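Local structure of separin (Saccharomyces cerevisiae, 5U1T) at residues S57-L62 with N103-F108. The protein cleaves the cohesin subunit Scc1 at the onset of anaphase, as a caspase-like cysteine protease held inactive by securin for most of the cell cycle. Sequence-based numbering, arbitrary orientation.
Sequences SIYSLL and NETNLF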
loop_
_atom_site.group_PDB
_atom_site.type_symbol
_atom_site.label_atom_id
_atom_site.label_comp_id
_atom_site.label_asym_id
_atom_site.label_seq_id
_atom_site.Cartn_x
_atom_site.Cartn_y
_atom_site.Cartn_z
ATOM N N SER A 57 -7.701 50.216 15.966
ATOM C CA SER A 57 -8.404 49.228 15.192
ATOM C C SER A 57 -7.525 48.767 14.018
ATOM O O SER A 57 -7.376 47.573 13.773
ATOM C CB SER A 57 -9.730 49.810 14.729
ATOM O OG SER A 57 -10.334 48.985 13.772
ATOM N N ILE A 58 -6.896 49.719 13.336
ATOM C CA ILE A 58 -6.039 49.434 12.187
ATOM C C ILE A 58 -4.705 48.786 12.593
ATOM O O ILE A 58 -4.273 47.820 11.964
ATOM C CB ILE A 58 -5.746 50.719 11.364
ATOM C CG1 ILE A 58 -7.045 51.355 10.859
ATOM C CG2 ILE A 58 -4.897 50.388 10.169
ATOM C CD1 ILE A 58 -6.941 52.881 10.550
ATOM N N TYR A 59 -4.051 49.318 13.624
ATOM C CA TYR A 59 -2.792 48.743 14.099
ATOM C C TYR A 59 -2.983 47.275 14.484
ATOM O O TYR A 59 -2.095 46.466 14.297
ATOM C CB TYR A 59 -2.240 49.511 15.307
ATOM C CG TYR A 59 -1.518 50.817 15.027
ATOM C CD1 TYR A 59 -0.391 50.869 14.208
ATOM C CD2 TYR A 59 -1.935 51.997 15.629
ATOM C CE1 TYR A 59 0.268 52.061 13.967
ATOM C CE2 TYR A 59 -1.285 53.188 15.397
ATOM C CZ TYR A 59 -0.185 53.219 14.569
ATOM O OH TYR A 59 0.458 54.424 14.360
ATOM N N SER A 60 -4.151 46.946 15.030
ATOM C CA SER A 60 -4.456 45.587 15.459
ATOM C C SER A 60 -4.668 44.625 14.323
ATOM O O SER A 60 -4.180 43.498 14.352
ATOM C CB SER A 60 -5.701 45.571 16.311
ATOM O OG SER A 60 -5.384 46.007 17.601
ATOM N N LEU A 61 -5.436 45.070 13.341
ATOM C CA LEU A 61 -5.719 44.250 12.175
ATOM C C LEU A 61 -4.450 43.951 11.406
ATOM O O LEU A 61 -4.181 42.803 11.066
ATOM C CB LEU A 61 -6.725 44.927 11.246
ATOM C CG LEU A 61 -6.990 43.990 10.070
ATOM C CD1 LEU A 61 -8.454 43.600 9.987
ATOM C CD2 LEU A 61 -6.510 44.594 8.738
ATOM N N LEU A 62 -3.681 44.996 11.137
ATOM C CA LEU A 62 -2.482 44.906 10.331
ATOM C C LEU A 62 -1.472 43.966 10.955
ATOM O O LEU A 62 -0.769 43.231 10.266
ATOM C CB LEU A 62 -1.882 46.300 10.146
ATOM C CG LEU A 62 -2.702 47.104 9.148
ATOM C CD1 LEU A 62 -2.154 48.507 9.026
ATOM C CD2 LEU A 62 -2.702 46.394 7.812
ATOM N N ASN A 103 3.517 52.306 21.581
ATOM C CA ASN A 103 3.014 51.117 22.241
ATOM C C ASN A 103 2.326 50.164 21.263
ATOM O O ASN A 103 2.383 48.961 21.428
ATOM C CB ASN A 103 2.067 51.502 23.369
ATOM C CG ASN A 103 2.803 51.951 24.600
ATOM O OD1 ASN A 103 4.002 51.709 24.751
ATOM N ND2 ASN A 103 2.097 52.613 25.488
ATOM N N GLU A 104 1.718 50.729 20.230
ATOM C CA GLU A 104 0.987 49.970 19.250
ATOM C C GLU A 104 1.889 49.322 18.223
ATOM O O GLU A 104 1.405 48.649 17.343
ATOM C CB GLU A 104 -0.005 50.867 18.530
ATOM C CG GLU A 104 -1.070 51.457 19.399
ATOM C CD GLU A 104 -2.200 50.495 19.651
ATOM O OE1 GLU A 104 -2.101 49.698 20.597
ATOM O OE2 GLU A 104 -3.198 50.519 18.912
ATOM N N THR A 105 3.197 49.509 18.329
ATOM C CA THR A 105 4.083 49.112 17.235
ATOM C C THR A 105 5.381 48.482 17.731
ATOM O O THR A 105 6.320 48.306 16.959
ATOM C CB THR A 105 4.426 50.332 16.333
ATOM O OG1 THR A 105 4.894 51.435 17.148
ATOM C CG2 THR A 105 3.205 50.789 15.538
ATOM N N ASN A 106 5.432 48.146 19.018
ATOM C CA ASN A 106 6.647 47.630 19.638
ATOM C C ASN A 106 6.337 46.584 20.706
ATOM O O ASN A 106 5.304 46.661 21.367
ATOM C CB ASN A 106 7.467 48.766 20.298
ATOM C CG ASN A 106 7.954 49.830 19.308
ATOM O OD1 ASN A 106 9.023 49.693 18.723
ATOM N ND2 ASN A 106 7.177 50.896 19.134
ATOM N N LEU A 107 7.243 45.634 20.920
ATOM C CA LEU A 107 7.071 44.723 22.036
ATOM C C LEU A 107 7.098 45.501 23.329
ATOM O O LEU A 107 6.158 45.470 24.126
ATOM C CB LEU A 107 8.152 43.646 22.066
ATOM C CG LEU A 107 7.888 42.679 23.231
ATOM C CD1 LEU A 107 6.575 41.884 23.064
ATOM C CD2 LEU A 107 9.072 41.774 23.510
ATOM N N PHE A 108 8.202 46.212 23.523
ATOM C CA PHE A 108 8.387 47.116 24.659
ATOM C C PHE A 108 7.264 48.123 24.737
ATOM O O PHE A 108 6.672 48.474 23.723
ATOM C CB PHE A 108 9.737 47.821 24.550
ATOM C CG PHE A 108 10.835 46.912 24.061
ATOM C CD1 PHE A 108 11.555 46.125 24.950
ATOM C CD2 PHE A 108 11.113 46.794 22.701
ATOM C CE1 PHE A 108 12.543 45.274 24.490
ATOM C CE2 PHE A 108 12.094 45.972 22.265
ATOM C CZ PHE A 108 12.811 45.209 23.162
#
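In the N-terminal helical part of separase, the ring of Y59 on helix 48-64 packs against the turn that follows helix 91-103, where E104 and T105 lead the chain away. The nearest CA atoms across the contact are those of Y59 and E104, 6.5 Å apart. E104 CB sits over one face of the tyrosine ring, offset toward its rim, in a CH-pi contact 4.0 Å from the centroid and 25° off the ring normal. Here the glutamate serves through its aliphatic part: with CG beside the backbone N (chi1 -63°) the chain bends at chi2, and the carboxylate passes back along the ring's root, its plane nearly perpendicular to the ring, with E104 OE2 3.9 Å from Y59 CB and weakly hydrogen-bonded to N56 ND2 on the same helix. T105 adds a methyl, T105 CG2 meeting Y59 CE1 obliquely at 3.6 Å. Within this all-helical array, helix 48-64 thus packs against the loop leaving helix 91-103; helix 69-87 lies between the two in sequence, and its T74 and V75 also touch Y59. A beta-branched threonine suits the site because its two branches divide the work: the methyl meets the aromatic ring, while OG1 hydrogen-bonds to L101 O at the end of the preceding helix and to the hydroxyl of Y128. Tyrosine is equally two-natured, offering a flat nonpolar surface to the loop and, from this buried residue, a hydroxyl hydrogen-bonded to H78 ND1. With only an alanine here, E104 CB and the T105 methyl would probably face a gap, and H78 would lose its hydroxyl partner.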